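Local coordinates for coiled-coil and C2 domain-containing protein 1-like (Drosophila melanogaster, PDB 6EI6) that binds phosphatidylinositol monophosphates and regulates ESCRT-III in endosomal protein sorting, probably by preventing inappropriate polymerisation of its core component Shrub, at residues R104-V109 against E263-L268; M51-T56 against N74-V79; V40-Q45 against P97-E102. All blocks are in the same frame, centred on the assembly; numbering follows the deposited sequence.

How the interactions relate
All three contacts lie in the helical half of this C-terminal piece, beside the C2 sandwich, and illustrate how two distant strands can be packed on one helical hairpin. Interaction 2 joins the two helices. Interaction 1, its centre about 10 Å away, lays W265 and F106 on them: W265 CZ2 is 3.6 Å from V79 CG2. Interaction 3, centred about 13 Å from interaction 1, uses the F99 end of the small sheet, whose strands are joined by a probable hydrogen bond of 2.8 Å from W265 N to E102 O. Interactions 2 and 3 share helix 34-62 without touching, their centres about 15 Å apart. A sulfate ion lies beside interaction 2, away from W265.

Interaction 1 of 3, residues R104-V109 against E263-L268; sequences RSFNIV and EKWLVL
R104 lies over one face of the W265 indole, and the two side chains cross at about a right angle. Its CB is at the margin of the contact, 4.1 Å from W265 CD2. The next carbon does most of the touching: R104 CG stands 3.5 Å above the centroid of the five-membered ring, only 10° off the normal, a well-centred CH-pi contact. A bend at the following bond (chi2 -63°) holds CD off the ring, and the rest of the chain, extended from there, passes out over the CD1 edge of the indole. R104 NE is 3.9 Å from W265 CD1, and CZ lies close to the same carbon, which therefore sits over a face of the guanidinium, the two planes being 28° apart. At the tip, R104 NH2 passes 3.9 Å from V267 CG2, but its strongest polar partner is the carboxylate of E102, a salt bridge that fixes the end of the chain.

The benzo end of the indole has a different neighbour. F106 CZ comes to 3.6 Å from W265 CH2, and the two rings meet obliquely with their centroids 5.4 Å apart. F106 in turn packs edge-to-face with F72 of helix 66-91. The indole also packs on Q49 and C53 of helix 34-62 and on V79 of helix 66-91, so it is buried between the R104-F106 segment and the two helices. The chain entering the beta-sandwich strands and the chain leaving them thus meet beside the two-stranded antiparallel sheet of 99-102 and 265-268, which packs on an alpha-helical hairpin.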
loop_
_atom_site.group_PDB
_atom_site.type_symbol
_atom_site.label_atom_id
_atom_site.label_comp_id
_atom_site.label_asym_id
_atom_site.label_seq_id
_atom_site.Cartn_x
_atom_site.Cartn_y
_atom_site.Cartn_z
ATOM N N ARG A 104 5.959 -21.665 4.669
ATOM C CA ARG A 104 5.685 -20.709 5.725
ATOM C C ARG A 104 4.232 -20.295 5.614
ATOM O O ARG A 104 3.761 -19.999 4.513
ATOM C CB ARG A 104 6.586 -19.481 5.611
ATOM C CG ARG A 104 8.011 -19.755 5.951
ATOM C CD ARG A 104 8.133 -20.184 7.401
ATOM N NE ARG A 104 9.532 -20.429 7.714
ATOM C CZ ARG A 104 10.161 -21.575 7.473
ATOM N NH1 ARG A 104 9.504 -22.598 6.943
ATOM N NH2 ARG A 104 11.446 -21.696 7.781
ATOM N N SER A 105 3.526 -20.272 6.744
ATOM C CA SER A 105 2.129 -19.853 6.755
ATOM C C SER A 105 2.103 -18.338 6.906
ATOM O O SER A 105 2.338 -17.805 7.992
ATOM C CB SER A 105 1.372 -20.541 7.883
ATOM O OG SER A 105 1.793 -21.894 8.031
ATOM N N PHE A 106 1.904 -17.635 5.807
ATOM C CA PHE A 106 1.354 -16.293 5.875
ATOM C C PHE A 106 -0.134 -16.460 5.677
ATOM O O PHE A 106 -0.585 -17.421 5.037
ATOM C CB PHE A 106 1.925 -15.366 4.804
ATOM C CG PHE A 106 3.399 -15.067 4.965
ATOM C CD1 PHE A 106 4.331 -16.093 5.062
ATOM C CD2 PHE A 106 3.852 -13.757 5.010
ATOM C CE1 PHE A 106 5.688 -15.816 5.209
ATOM C CE2 PHE A 106 5.217 -13.471 5.161
ATOM C CZ PHE A 106 6.129 -14.504 5.259
ATOM N N ASN A 107 -0.913 -15.569 6.254
ATOM C CA ASN A 107 -2.332 -15.802 6.040
ATOM C C ASN A 107 -2.868 -14.744 5.092
ATOM O O ASN A 107 -3.778 -13.992 5.452
ATOM C CB ASN A 107 -3.087 -15.812 7.361
ATOM C CG ASN A 107 -4.452 -16.434 7.238
ATOM O OD1 ASN A 107 -4.781 -17.056 6.225
ATOM N ND2 ASN A 107 -5.263 -16.260 8.260
ATOM N N ILE A 108 -2.296 -14.689 3.883
ATOM C CA ILE A 108 -2.442 -13.504 3.036
ATOM C C ILE A 108 -3.903 -13.276 2.673
ATOM O O ILE A 108 -4.367 -12.128 2.603
ATOM C CB ILE A 108 -1.558 -13.620 1.777
ATOM C CG1 ILE A 108 -0.088 -13.682 2.180
ATOM C CG2 ILE A 108 -1.801 -12.438 0.818
ATOM C CD1 ILE A 108 0.730 -14.564 1.271
ATOM N N VAL A 109 -4.657 -14.360 2.469
ATOM C CA VAL A 109 -6.050 -14.250 2.047
ATOM C C VAL A 109 -6.961 -13.660 3.126
ATOM O O VAL A 109 -8.096 -13.278 2.817
ATOM C CB VAL A 109 -6.461 -15.653 1.525
ATOM C CG1 VAL A 109 -7.948 -15.948 1.667
ATOM C CG2 VAL A 109 -6.048 -15.806 0.056
ATOM N N GLU A 263 4.960 -21.159 -0.464
ATOM C CA GLU A 263 4.974 -22.607 -0.540
ATOM C C GLU A 263 6.334 -23.167 -0.882
ATOM O O GLU A 263 6.550 -24.371 -0.718
ATOM C CB GLU A 263 3.964 -23.089 -1.569
ATOM C CG GLU A 263 2.551 -23.033 -1.052
ATOM C CD GLU A 263 1.566 -22.881 -2.181
ATOM O OE1 GLU A 263 1.952 -23.256 -3.327
ATOM O OE2 GLU A 263 0.431 -22.379 -1.928
ATOM N N LYS A 264 7.245 -22.337 -1.361
ATOM C CA LYS A 264 8.618 -22.739 -1.588
ATOM C C LYS A 264 9.548 -21.722 -0.930
ATOM O O LYS A 264 10.282 -20.981 -1.571
ATOM C CB LYS A 264 8.903 -22.894 -3.073
ATOM C CG LYS A 264 7.730 -23.416 -3.849
ATOM C CD LYS A 264 8.157 -23.980 -5.203
ATOM C CE LYS A 264 7.889 -22.971 -6.328
ATOM N NZ LYS A 264 8.389 -23.477 -7.647
ATOM N N TRP A 265 9.521 -21.695 0.388
ATOM C CA TRP A 265 10.385 -20.808 1.134
ATOM C C TRP A 265 11.817 -21.312 1.019
ATOM O O TRP A 265 12.148 -22.385 1.541
ATOM C CB TRP A 265 9.926 -20.772 2.593
ATOM C CG TRP A 265 10.345 -19.579 3.360
ATOM C CD1 TRP A 265 11.315 -19.523 4.321
ATOM C CD2 TRP A 265 9.768 -18.270 3.292
ATOM N NE1 TRP A 265 11.384 -18.258 4.850
ATOM C CE2 TRP A 265 10.438 -17.473 4.238
ATOM C CE3 TRP A 265 8.737 -17.703 2.534
ATOM C CZ2 TRP A 265 10.140 -16.126 4.423
ATOM C CZ3 TRP A 265 8.438 -16.376 2.711
ATOM C CH2 TRP A 265 9.140 -15.594 3.652
ATOM N N LEU A 266 12.682 -20.538 0.370
ATOM C CA LEU A 266 14.086 -20.930 0.297
ATOM C C LEU A 266 14.742 -20.698 1.655
ATOM O O LEU A 266 14.580 -19.632 2.249
ATOM C CB LEU A 266 14.798 -20.151 -0.796
ATOM C CG LEU A 266 16.134 -20.669 -1.281
ATOM C CD1 LEU A 266 16.303 -20.353 -2.739
ATOM C CD2 LEU A 266 17.298 -20.092 -0.460
ATOM N N VAL A 267 15.467 -21.711 2.140
ATOM C CA VAL A 267 16.132 -21.711 3.446
ATOM C C VAL A 267 17.509 -22.339 3.262
ATOM O O VAL A 267 17.624 -23.399 2.641
ATOM C CB VAL A 267 15.319 -22.516 4.491
ATOM C CG1 VAL A 267 16.135 -22.807 5.754
ATOM C CG2 VAL A 267 14.005 -21.852 4.834
ATOM N N LEU A 268 18.560 -21.712 3.787
ATOM C CA LEU A 268 19.864 -22.364 3.673
ATOM C C LEU A 268 19.952 -23.571 4.610
ATOM O O LEU A 268 19.339 -23.597 5.685
ATOM C CB LEU A 268 20.990 -21.393 3.995
ATOM C CG LEU A 268 20.945 -20.087 3.202
ATOM C CD1 LEU A 268 22.076 -19.170 3.622
ATOM C CD2 LEU A 268 20.952 -20.313 1.699
#

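Interaction 2 of 3, residues M51-T56 against N74-V79; sequences MMCKNT and NLALTV. With SO4 (sulfate ion), chain E.
An antiparallel helical hairpin, formed by helices 34-62 and 66-91, is packed here through C53 and A76. C53 CB rests against the side of A76, 3.5 Å from A76 CB and nearly as close to A76 CA. With side chains this small at the point of contact the backbones come close: the alpha carbons of C53 and A76 are 5.1 Å apart, and the axes of the short segments approach to 8.5 Å. The thiol turns to the side of the alanine where L75 and V79 lie. Placed anti to its own carbonyl carbon (chi1 -67°), C53 SG lies 3.6 Å from L75 CG and a looser 4.1 Å from V79 CG2, so one sulfur touches side chains from neighbouring turns of the partner helix.

The segments run at 163° to each other, nearly antiparallel, as expected of consecutive helices joined by a tight turn, and the face lined by C53, L75 and V79 is covered by W265, R104 and F106. Within helix 66-91 the carbonyl oxygen of L75 is gripped twice, by V79 N in the regular helical bond and by the hydroxyl of T78, whose OG1 lies 2.8 Å from L75 O. At another side of helix 34-62, K54, extended beyond CG, carries its NZ to a sulfate ion, probably from the crystallisation liquor, with a weak hydrogen bond of 3.3 Å from K54 NZ to sulfate O2; R57 also holds the ion.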
loop_
_atom_site.group_PDB
_atom_site.type_symbol
_atom_site.label_atom_id
_atom_site.label_comp_id
_atom_site.label_asym_id
_atom_site.label_seq_id
_atom_site.Cartn_x
_atom_site.Cartn_y
_atom_site.Cartn_z
ATOM N N MET A 51 11.118 -8.999 2.004
ATOM C CA MET A 51 10.063 -8.023 1.777
ATOM C C MET A 51 8.726 -8.507 2.309
ATOM O O MET A 51 7.979 -7.730 2.922
ATOM C CB MET A 51 9.931 -7.703 0.289
ATOM C CG MET A 51 9.002 -6.522 0.007
ATOM S SD MET A 51 9.708 -4.949 0.603
ATOM C CE MET A 51 11.115 -4.816 -0.472
ATOM N N MET A 52 8.390 -9.784 2.068
ATOM C CA MET A 52 7.104 -10.300 2.535
ATOM C C MET A 52 7.043 -10.310 4.056
ATOM O O MET A 52 6.011 -9.974 4.645
ATOM C CB MET A 52 6.852 -11.700 1.984
ATOM C CG MET A 52 6.303 -11.725 0.554
ATOM S SD MET A 52 5.768 -13.389 0.004
ATOM C CE MET A 52 4.590 -13.801 1.294
ATOM N N CYS A 53 8.143 -10.675 4.705
ATOM C CA CYS A 53 8.192 -10.641 6.164
ATOM C C CYS A 53 7.917 -9.245 6.699
ATOM O O CYS A 53 7.142 -9.079 7.646
ATOM C CB CYS A 53 9.553 -11.126 6.668
ATOM S SG CYS A 53 9.790 -12.851 6.316
ATOM N N LYS A 54 8.568 -8.230 6.119
ATOM C CA LYS A 54 8.428 -6.862 6.620
ATOM C C LYS A 54 7.025 -6.324 6.367
ATOM O O LYS A 54 6.387 -5.800 7.290
ATOM C CB LYS A 54 9.500 -5.975 5.994
ATOM C CG LYS A 54 10.843 -6.336 6.540
ATOM C CD LYS A 54 11.972 -5.587 5.911
ATOM C CE LYS A 54 13.264 -5.898 6.687
ATOM N NZ LYS A 54 14.496 -5.380 6.017
ATOM N N ASN A 55 6.510 -6.494 5.136
ATOM C CA ASN A 55 5.140 -6.094 4.813
ATOM C C ASN A 55 4.141 -6.691 5.795
ATOM O O ASN A 55 3.307 -5.974 6.366
ATOM C CB ASN A 55 4.765 -6.519 3.384
ATOM C CG ASN A 55 5.493 -5.714 2.292
ATOM O OD1 ASN A 55 6.236 -4.786 2.578
ATOM N ND2 ASN A 55 5.295 -6.104 1.033
ATOM N N THR A 56 4.181 -8.021 5.967
ATOM C CA THR A 56 3.238 -8.681 6.869
ATOM C C THR A 56 3.431 -8.197 8.305
ATOM O O THR A 56 2.454 -7.901 9.006
ATOM C CB THR A 56 3.394 -10.203 6.773
ATOM O OG1 THR A 56 2.958 -10.641 5.488
ATOM C CG2 THR A 56 2.543 -10.922 7.830
ATOM N N ASN A 74 10.619 -11.808 13.514
ATOM C CA ASN A 74 11.554 -12.908 13.743
ATOM C C ASN A 74 11.785 -13.709 12.465
ATOM O O ASN A 74 12.899 -14.182 12.211
ATOM C CB ASN A 74 11.029 -13.821 14.850
ATOM C CG ASN A 74 11.153 -13.207 16.229
ATOM O OD1 ASN A 74 12.165 -12.609 16.560
ATOM N ND2 ASN A 74 10.124 -13.373 17.045
ATOM N N LEU A 75 10.737 -13.900 11.661
ATOM C CA LEU A 75 10.909 -14.521 10.352
ATOM C C LEU A 75 11.830 -13.684 9.457
ATOM O O LEU A 75 12.768 -14.214 8.844
ATOM C CB LEU A 75 9.536 -14.716 9.723
ATOM C CG LEU A 75 9.355 -15.650 8.537
ATOM C CD1 LEU A 75 9.884 -17.064 8.786
ATOM C CD2 LEU A 75 7.872 -15.662 8.165
ATOM N N ALA A 76 11.609 -12.364 9.413
ATOM C CA ALA A 76 12.519 -11.466 8.705
ATOM C C ALA A 76 13.962 -11.647 9.162
ATOM O O ALA A 76 14.877 -11.713 8.332
ATOM C CB ALA A 76 12.081 -10.015 8.898
ATOM N N LEU A 77 14.187 -11.724 10.477
ATOM C CA LEU A 77 15.541 -11.915 10.986
ATOM C C LEU A 77 16.197 -13.161 10.386
ATOM O O LEU A 77 17.347 -13.109 9.938
ATOM C CB LEU A 77 15.532 -11.996 12.522
ATOM C CG LEU A 77 15.176 -10.730 13.332
ATOM C CD1 LEU A 77 15.586 -10.902 14.824
ATOM C CD2 LEU A 77 15.768 -9.416 12.734
ATOM N N THR A 78 15.477 -14.289 10.348
ATOM C CA THR A 78 16.099 -15.498 9.820
ATOM C C THR A 78 16.341 -15.390 8.319
ATOM O O THR A 78 17.352 -15.899 7.825
ATOM C CB THR A 78 15.255 -16.747 10.143
ATOM O OG1 THR A 78 14.003 -16.691 9.438
ATOM C CG2 THR A 78 14.969 -16.808 11.606
ATOM N N VAL A 79 15.446 -14.729 7.581
ATOM C CA VAL A 79 15.692 -14.514 6.156
ATOM C C VAL A 79 16.932 -13.650 5.961
ATOM O O VAL A 79 17.770 -13.925 5.091
ATOM C CB VAL A 79 14.455 -13.891 5.483
ATOM C CG1 VAL A 79 14.743 -13.600 4.004
ATOM C CG2 VAL A 79 13.278 -14.806 5.636
HETATM S S SO4 E . 13.376 -2.592 8.769
HETATM O O1 SO4 E . 13.502 -3.886 9.454
HETATM O O2 SO4 E . 14.388 -2.513 7.705
HETATM O O3 SO4 E . 12.025 -2.426 8.202
HETATM O O4 SO4 E . 13.632 -1.522 9.738
#

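Interaction 3 of 3, residues V40-Q45 against P97-E102; sequences VRMEEQ and PKFHYE
The two-stranded antiparallel sheet of strands 99-102 and 265-268 packs on the helical hairpin near the start of helix 34-62, where M42 meets F99 and P97. The methionine is buried and makes a Met-aromatic contact. M42 SD is 3.7 Å from F99 CE2 and 4.6 Å from the ring centroid, approaching obliquely at 54° off the normal. The methyl group continues past the sulfur along the same part of the ring, with M42 CE 3.7 Å from F99 CD2. That position comes from a bend about the last torsion (chi3 65°), which folds CE round toward the backbone of the other segment and leaves it 3.6 Å from P97 O, with the proline ring also close by.

P97 O itself lies in the plane of the F99 ring, at its edge, so methyl and phenyl share one carbonyl as neighbour. The phenyl is placed by its first torsion, which sets CG between the backbone N and the carbonyl carbon. Further packing comes from both helices and from the partner strand: M42 also rests on V86 of helix 66-91, while F99 and Q45 both touch L266. On the hairpin itself, E43 forms salt bridges with K90 and R87, tying the two helices together alongside the apolar contact.

H100, next along the strand, belongs to a polar cluster. Both its nitrogens have acid partners, D269 at ND1 and E102 at NE2, an arrangement that would probably favour a protonated imidazole. E102 is shared in its turn, giving OE1 to R104, while H100 NE2 donates to the anti side of E102 OE2 at 2.8 Å, from somewhat out of the carboxylate plane though nearly in the plane of the imidazole, with an N-H...O angle of 161°.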
loop_
_atom_site.group_PDB
_atom_site.type_symbol
_atom_site.label_atom_id
_atom_site.label_comp_id
_atom_site.label_asym_id
_atom_site.label_seq_id
_atom_site.Cartn_x
_atom_site.Cartn_y
_atom_site.Cartn_z
ATOM N N VAL A 40 22.499 -15.425 -8.137
ATOM C CA VAL A 40 21.729 -14.193 -8.187
ATOM C C VAL A 40 20.276 -14.458 -7.803
ATOM O O VAL A 40 19.680 -13.706 -7.026
ATOM C CB VAL A 40 21.869 -13.564 -9.587
ATOM C CG1 VAL A 40 20.733 -12.601 -9.891
ATOM C CG2 VAL A 40 23.204 -12.866 -9.710
ATOM N N ARG A 41 19.690 -15.537 -8.325
ATOM C CA ARG A 41 18.302 -15.881 -8.012
ATOM C C ARG A 41 18.109 -16.280 -6.547
ATOM O O ARG A 41 17.070 -15.974 -5.945
ATOM C CB ARG A 41 17.830 -17.002 -8.935
ATOM C CG ARG A 41 17.816 -16.608 -10.411
ATOM C CD ARG A 41 16.692 -15.600 -10.713
ATOM N NE ARG A 41 16.693 -15.153 -12.114
ATOM C CZ ARG A 41 15.621 -14.700 -12.769
ATOM N NH1 ARG A 41 14.432 -14.618 -12.187
ATOM N NH2 ARG A 41 15.738 -14.343 -14.026
ATOM N N MET A 42 19.084 -16.977 -5.962
ATOM C CA MET A 42 19.050 -17.240 -4.529
ATOM C C MET A 42 18.889 -15.941 -3.752
ATOM O O MET A 42 18.040 -15.820 -2.860
ATOM C CB MET A 42 20.332 -17.963 -4.103
ATOM C CG MET A 42 20.386 -19.424 -4.487
ATOM S SD MET A 42 22.039 -20.134 -4.286
ATOM C CE MET A 42 22.232 -20.018 -2.479
ATOM N N GLU A 43 19.709 -14.953 -4.082
ATOM C CA GLU A 43 19.653 -13.686 -3.369
ATOM C C GLU A 43 18.339 -12.949 -3.646
ATOM O O GLU A 43 17.707 -12.419 -2.722
ATOM C CB GLU A 43 20.866 -12.858 -3.765
ATOM C CG GLU A 43 21.024 -11.628 -2.942
ATOM C CD GLU A 43 22.390 -11.023 -3.085
ATOM O OE1 GLU A 43 23.335 -11.774 -3.476
ATOM O OE2 GLU A 43 22.494 -9.802 -2.809
ATOM N N GLU A 44 17.901 -12.922 -4.907
ATOM C CA GLU A 44 16.603 -12.332 -5.241
ATOM C C GLU A 44 15.475 -12.991 -4.464
ATOM O O GLU A 44 14.593 -12.304 -3.921
ATOM C CB GLU A 44 16.337 -12.468 -6.739
ATOM C CG GLU A 44 17.217 -11.589 -7.561
ATOM C CD GLU A 44 16.660 -10.173 -7.630
ATOM O OE1 GLU A 44 15.399 -10.012 -7.586
ATOM O OE2 GLU A 44 17.479 -9.220 -7.694
ATOM N N GLN A 45 15.470 -14.333 -4.437
ATOM C CA GLN A 45 14.407 -15.047 -3.753
ATOM C C GLN A 45 14.364 -14.670 -2.282
ATOM O O GLN A 45 13.281 -14.431 -1.728
ATOM C CB GLN A 45 14.587 -16.551 -3.914
ATOM C CG GLN A 45 13.544 -17.360 -3.132
ATOM C CD GLN A 45 12.185 -17.336 -3.814
ATOM O OE1 GLN A 45 12.112 -17.214 -5.025
ATOM N NE2 GLN A 45 11.106 -17.454 -3.035
ATOM N N PRO A 97 26.054 -21.429 -0.635
ATOM C CA PRO A 97 25.538 -22.354 0.387
ATOM C C PRO A 97 24.496 -23.305 -0.192
ATOM O O PRO A 97 23.702 -22.940 -1.064
ATOM C CB PRO A 97 24.927 -21.422 1.444
ATOM C CG PRO A 97 25.627 -20.112 1.258
ATOM C CD PRO A 97 25.919 -20.020 -0.236
ATOM N N LYS A 98 24.536 -24.544 0.280
ATOM C CA LYS A 98 23.455 -25.488 0.044
ATOM C C LYS A 98 22.136 -24.955 0.593
ATOM O O LYS A 98 22.088 -24.268 1.614
ATOM C CB LYS A 98 23.783 -26.824 0.706
ATOM C CG LYS A 98 25.027 -27.495 0.128
ATOM C CD LYS A 98 24.873 -29.019 0.144
ATOM C CE LYS A 98 23.433 -29.417 -0.164
ATOM N NZ LYS A 98 23.255 -30.883 0.032
ATOM N N PHE A 99 21.044 -25.305 -0.065
ATOM C CA PHE A 99 19.755 -24.842 0.408
ATOM C C PHE A 99 18.699 -25.873 0.052
ATOM O O PHE A 99 18.952 -26.842 -0.662
ATOM C CB PHE A 99 19.406 -23.475 -0.201
ATOM C CG PHE A 99 19.290 -23.510 -1.688
ATOM C CD1 PHE A 99 18.083 -23.820 -2.299
ATOM C CD2 PHE A 99 20.405 -23.284 -2.484
ATOM C CE1 PHE A 99 17.988 -23.876 -3.679
ATOM C CE2 PHE A 99 20.313 -23.327 -3.876
ATOM C CZ PHE A 99 19.110 -23.622 -4.476
ATOM N N HIS A 100 17.487 -25.617 0.516
ATOM C CA HIS A 100 16.367 -26.505 0.270
ATOM C C HIS A 100 15.133 -25.644 0.412
ATOM O O HIS A 100 15.235 -24.461 0.718
ATOM C CB HIS A 100 16.349 -27.680 1.251
ATOM C CG HIS A 100 16.195 -27.247 2.676
ATOM N ND1 HIS A 100 17.249 -26.762 3.422
ATOM C CD2 HIS A 100 15.099 -27.174 3.475
ATOM C CE1 HIS A 100 16.814 -26.425 4.626
ATOM N NE2 HIS A 100 15.513 -26.662 4.682
ATOM N N TYR A 101 13.972 -26.258 0.245
ATOM C CA TYR A 101 12.689 -25.577 0.266
ATOM C C TYR A 101 11.879 -26.011 1.476
ATOM O O TYR A 101 11.861 -27.193 1.825
ATOM C CB TYR A 101 11.918 -25.865 -1.037
ATOM C CG TYR A 101 12.723 -25.413 -2.230
ATOM C CD1 TYR A 101 12.802 -24.055 -2.555
ATOM C CD2 TYR A 101 13.477 -26.315 -2.976
ATOM C CE1 TYR A 101 13.577 -23.621 -3.609
ATOM C CE2 TYR A 101 14.256 -25.887 -4.032
ATOM C CZ TYR A 101 14.303 -24.551 -4.340
ATOM O OH TYR A 101 15.080 -24.116 -5.388
ATOM N N GLU A 102 11.209 -25.045 2.115
ATOM C CA GLU A 102 10.206 -25.299 3.146
ATOM C C GLU A 102 8.921 -24.533 2.847
ATOM O O GLU A 102 8.770 -23.975 1.754
ATOM C CB GLU A 102 10.747 -24.911 4.509
ATOM C CG GLU A 102 12.083 -25.487 4.768
ATOM C CD GLU A 102 12.589 -25.152 6.160
ATOM O OE1 GLU A 102 11.970 -24.283 6.812
ATOM O OE2 GLU A 102 13.606 -25.749 6.586
#